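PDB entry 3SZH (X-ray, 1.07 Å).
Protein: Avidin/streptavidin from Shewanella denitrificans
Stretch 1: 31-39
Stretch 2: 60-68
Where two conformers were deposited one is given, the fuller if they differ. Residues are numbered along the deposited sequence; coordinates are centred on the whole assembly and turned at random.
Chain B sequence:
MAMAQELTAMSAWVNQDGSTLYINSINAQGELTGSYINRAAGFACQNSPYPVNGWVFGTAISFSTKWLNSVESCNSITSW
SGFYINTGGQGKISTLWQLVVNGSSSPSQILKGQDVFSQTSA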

# COMPACT_ATOMS: atom_id res chain seq x y z
N GLU B 31 8.27 8.97 -3.09
CA GLU B 31 7.14 8.33 -3.74
C GLU B 31 7.63 7.44 -4.87
O GLU B 31 8.51 7.84 -5.63
N LEU B 32 7.08 6.24 -4.95
CA LEU B 32 7.55 5.21 -5.87
C LEU B 32 6.58 4.99 -7.02
O LEU B 32 5.35 4.99 -6.82
N THR B 33 7.13 4.71 -8.19
CA THR B 33 6.37 4.15 -9.31
C THR B 33 7.12 2.92 -9.80
O THR B 33 8.33 2.77 -9.57
N GLY B 34 6.40 2.03 -10.45
CA GLY B 34 7.02 0.86 -11.05
C GLY B 34 6.01 -0.03 -11.71
O GLY B 34 4.85 0.37 -11.96
N SER B 35 6.42 -1.24 -12.02
CA SER B 35 5.61 -2.27 -12.66
C SER B 35 5.82 -3.58 -11.92
O SER B 35 6.90 -3.80 -11.34
N TYR B 36 4.85 -4.47 -11.96
CA TYR B 36 4.93 -5.79 -11.36
C TYR B 36 4.53 -6.82 -12.39
O TYR B 36 3.51 -6.66 -13.08
N ILE B 37 5.33 -7.89 -12.49
CA ILE B 37 4.96 -9.03 -13.31
C ILE B 37 4.86 -10.26 -12.42
O ILE B 37 5.85 -10.69 -11.80
N ASN B 38 3.64 -10.78 -12.31
CA ASN B 38 3.34 -11.99 -11.55
C ASN B 38 3.71 -13.21 -12.38
O ASN B 38 3.37 -13.32 -13.56
N ARG B 39 4.40 -14.15 -11.73
CA ARG B 39 4.73 -15.42 -12.38
C ARG B 39 4.42 -16.62 -11.48
O ARG B 39 5.03 -17.68 -11.63
N ALA B 60 12.66 1.21 4.68
CA ALA B 60 11.25 0.81 4.68
C ALA B 60 10.66 1.09 3.29
O ALA B 60 10.99 2.08 2.63
N ILE B 61 9.75 0.22 2.89
CA ILE B 61 9.08 0.36 1.58
C ILE B 61 7.67 -0.19 1.67
O ILE B 61 7.40 -1.21 2.33
N SER B 62 6.74 0.50 1.02
CA SER B 62 5.41 -0.03 0.73
C SER B 62 5.21 0.04 -0.78
O SER B 62 5.63 1.02 -1.42
N PHE B 63 4.55 -0.95 -1.34
CA PHE B 63 4.13 -0.84 -2.74
C PHE B 63 2.85 -1.60 -2.93
O PHE B 63 2.55 -2.53 -2.18
N SER B 64 2.06 -1.17 -3.91
CA SER B 64 0.75 -1.77 -4.13
C SER B 64 0.42 -1.76 -5.61
O SER B 64 0.82 -0.85 -6.37
N THR B 65 -0.30 -2.81 -6.03
CA THR B 65 -0.72 -2.96 -7.41
C THR B 65 -2.19 -3.32 -7.46
O THR B 65 -2.68 -4.15 -6.68
N LYS B 66 -2.90 -2.68 -8.40
CA LYS B 66 -4.25 -3.06 -8.76
C LYS B 66 -4.19 -4.07 -9.89
O LYS B 66 -3.55 -3.83 -10.92
N TRP B 67 -4.87 -5.21 -9.73
CA TRP B 67 -4.79 -6.27 -10.72
C TRP B 67 -5.75 -6.04 -11.88
O TRP B 67 -6.70 -6.81 -12.11
N LEU B 68 -5.51 -4.96 -12.61
CA LEU B 68 -6.25 -4.67 -13.83
C LEU B 68 -5.25 -4.00 -14.76
O LEU B 68 -4.59 -3.04 -14.38

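The strand 31-37 and the strand that begins at Ala-60 cross at 60° with their axes 8.3 Å apart at the closest, too far for backbone pairing. No hydrogen bond joins the stretches, and the contact is made by side chains that fill the space between. The apolar centre is built from Leu-32, Tyr-36, Ile-61, Phe-63 and Trp-67.

Leu-32 and Tyr-36 lie four residues apart on an extended strand, so both direct their CA-to-CB bonds toward the second stretch, while Ser-35 and Ile-37 turn theirs away. Across from them, Phe-63 and Thr-65 also point toward the first strand, with Ser-64 between them facing away. The closest CA pairs follow this alternation: Leu-32 CA to Phe-63 CA is 7.6 Å, and Tyr-36 CA to Thr-65 CA is 7.5 Å.

Leu-32, t at chi1 and t at chi2 (150°), uses its forked end to reach two neighbours. Its CD1 lies 3.8 Å from CD1 of Ile-61, an ordinary van der Waals contact, while its CD2 lies 4.4 Å from CB of Phe-63. Ile-61 leaves its backbone sideways, but with both chi angles t its side chain is extended and its end comes nearer the first strand. A branched leucine suits a position that must meet an aliphatic tip and the root of an aromatic side chain at once.

Phe-63 adopts p at chi1 (58°), and its ring meets Tyr-36 more loosely: Tyr-36 CE2 is 4.5 Å from Phe-63 CE2, and approaches the phenylalanine ring at its edge, near the ring plane. Tyr-36 covers more ground. With chi1 t (-168°) and chi2 at -88°, its broad ring bridges Phe-63 and Trp-67, a wide, flat ring suited to a place with an aromatic neighbour at each of two of its atoms, CE2 and CD1. Its CD1 comes within 3.6 Å of Trp-67 CH2. The tyrosine ring and the six-membered ring of the tryptophan have centroids 5.7 Å apart and planes at 83°, an oblique aromatic pair.

Trp-67 stands where the chain turns a corner. Its CA-to-CB bond runs sideways, yet with chi1 m (-62°) and chi2 at 105° the long indole carries CH2 back to the first stretch. The same atom lies 4.0 Å from CB of Asn-38, so the aliphatic root of the asparagine extends the apolar surface just beyond the first strand.

At this margin the polar groups of Asn-38 and Trp-67 find their partners away from the interface. Asn-38, with chi1 t, bonds through ND2 elsewhere in the structure, and through OD1 to a residue just outside the stretches. Trp-67 NE1 is likewise satisfied elsewhere, leaving the hydrocarbon part of the indole to make the contact. Beside Tyr-36, Thr-65, t at chi1, points toward the first strand, but its nearest approach, OG1 to Tyr-36 CB, is 4.6 Å, and OG1 is hydrogen-bonded elsewhere in the structure. Ser-62 and Ser-64, p and t at chi1, make no contact with the first stretch and also bond elsewhere through OG; small hydroxyl side chains suit such buried sites because they occupy little space and can still be satisfied.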

# COMPACT_ATOMS: atom_id res chain seq x y z
CB GLU B 31 6.12 9.33 -4.25
CG GLU B 31 4.77 8.67 -4.33
CD GLU B 31 3.64 9.53 -4.83
OE1 GLU B 31 3.75 10.77 -4.86
OE2 GLU B 31 2.61 8.94 -5.17
CB LEU B 32 7.72 3.91 -5.06
CG LEU B 32 8.13 2.61 -5.76
CD1 LEU B 32 8.93 1.74 -4.80
CD2 LEU B 32 6.91 1.87 -6.28
CB THR B 33 6.20 5.11 -10.49
OG1 THR B 33 7.46 5.29 -11.15
CG2 THR B 33 5.61 6.45 -10.06
CB SER B 35 5.99 -2.48 -14.12
OG SER B 35 5.80 -1.30 -14.90
CB TYR B 36 4.02 -5.85 -10.15
CG TYR B 36 4.20 -7.05 -9.27
CD1 TYR B 36 3.50 -8.22 -9.51
CD2 TYR B 36 5.09 -7.02 -8.20
CE1 TYR B 36 3.65 -9.34 -8.68
CE2 TYR B 36 5.24 -8.13 -7.35
CZ TYR B 36 4.50 -9.27 -7.61
OH TYR B 36 4.65 -10.36 -6.77
CB ILE B 37 5.90 -9.28 -14.49
CG1 ILE B 37 5.89 -8.08 -15.45
CG2 ILE B 37 5.51 -10.57 -15.22
CD1 ILE B 37 6.83 -8.19 -16.66
CB ASN B 38 1.84 -11.98 -11.24
CG ASN B 38 1.32 -13.26 -10.63
OD1 ASN B 38 1.99 -13.89 -9.82
ND2 ASN B 38 0.12 -13.64 -11.00
CB ARG B 39 6.20 -15.43 -12.83
CG ARG B 39 6.51 -14.29 -13.79
CD ARG B 39 7.87 -14.46 -14.44
NE ARG B 39 8.28 -13.27 -15.19
CZ ARG B 39 8.84 -12.20 -14.65
NH1 ARG B 39 9.10 -12.15 -13.35
NH2 ARG B 39 9.14 -11.16 -15.40
CB ALA B 60 10.49 1.57 5.73
CB ILE B 61 9.88 -0.35 0.45
CG1 ILE B 61 9.19 -0.19 -0.91
CG2 ILE B 61 10.18 -1.81 0.80
CD1 ILE B 61 9.99 -0.68 -2.07
CB SER B 62 4.30 0.73 1.47
OG SER B 62 4.01 1.97 0.86
CB PHE B 63 5.25 -1.27 -3.71
CG PHE B 63 5.75 -2.68 -3.53
CD1 PHE B 63 6.76 -2.97 -2.62
CD2 PHE B 63 5.24 -3.73 -4.32
CE1 PHE B 63 7.25 -4.27 -2.47
CE2 PHE B 63 5.74 -5.05 -4.16
CZ PHE B 63 6.74 -5.30 -3.25
CB SER B 64 -0.29 -1.02 -3.29
OG SER B 64 -1.64 -1.40 -3.52
CB THR B 65 0.15 -3.99 -8.17
OG1 THR B 65 -0.05 -3.82 -9.57
CG2 THR B 65 -0.17 -5.42 -7.80
CB LYS B 66 -5.04 -1.80 -9.17
CG LYS B 66 -6.41 -2.08 -9.78
CD LYS B 66 -7.18 -0.77 -10.03
CE LYS B 66 -8.42 -1.04 -10.84
NZ LYS B 66 -9.29 0.18 -10.92
CB TRP B 67 -5.02 -7.65 -10.08
CG TRP B 67 -3.98 -7.99 -9.06
CD1 TRP B 67 -4.12 -7.98 -7.69
CD2 TRP B 67 -2.63 -8.36 -9.32
NE1 TRP B 67 -2.92 -8.33 -7.08
CE2 TRP B 67 -2.00 -8.58 -8.06
CE3 TRP B 67 -1.89 -8.56 -10.49
CZ2 TRP B 67 -0.67 -8.98 -7.96
CZ3 TRP B 67 -0.57 -8.93 -10.38
CH2 TRP B 67 0.02 -9.15 -9.13
CB LEU B 68 -7.44 -3.74 -13.55
CG LEU B 68 -8.33 -3.37 -14.74
CD1 LEU B 68 -8.91 -4.61 -15.33
CD2 LEU B 68 -9.42 -2.38 -14.32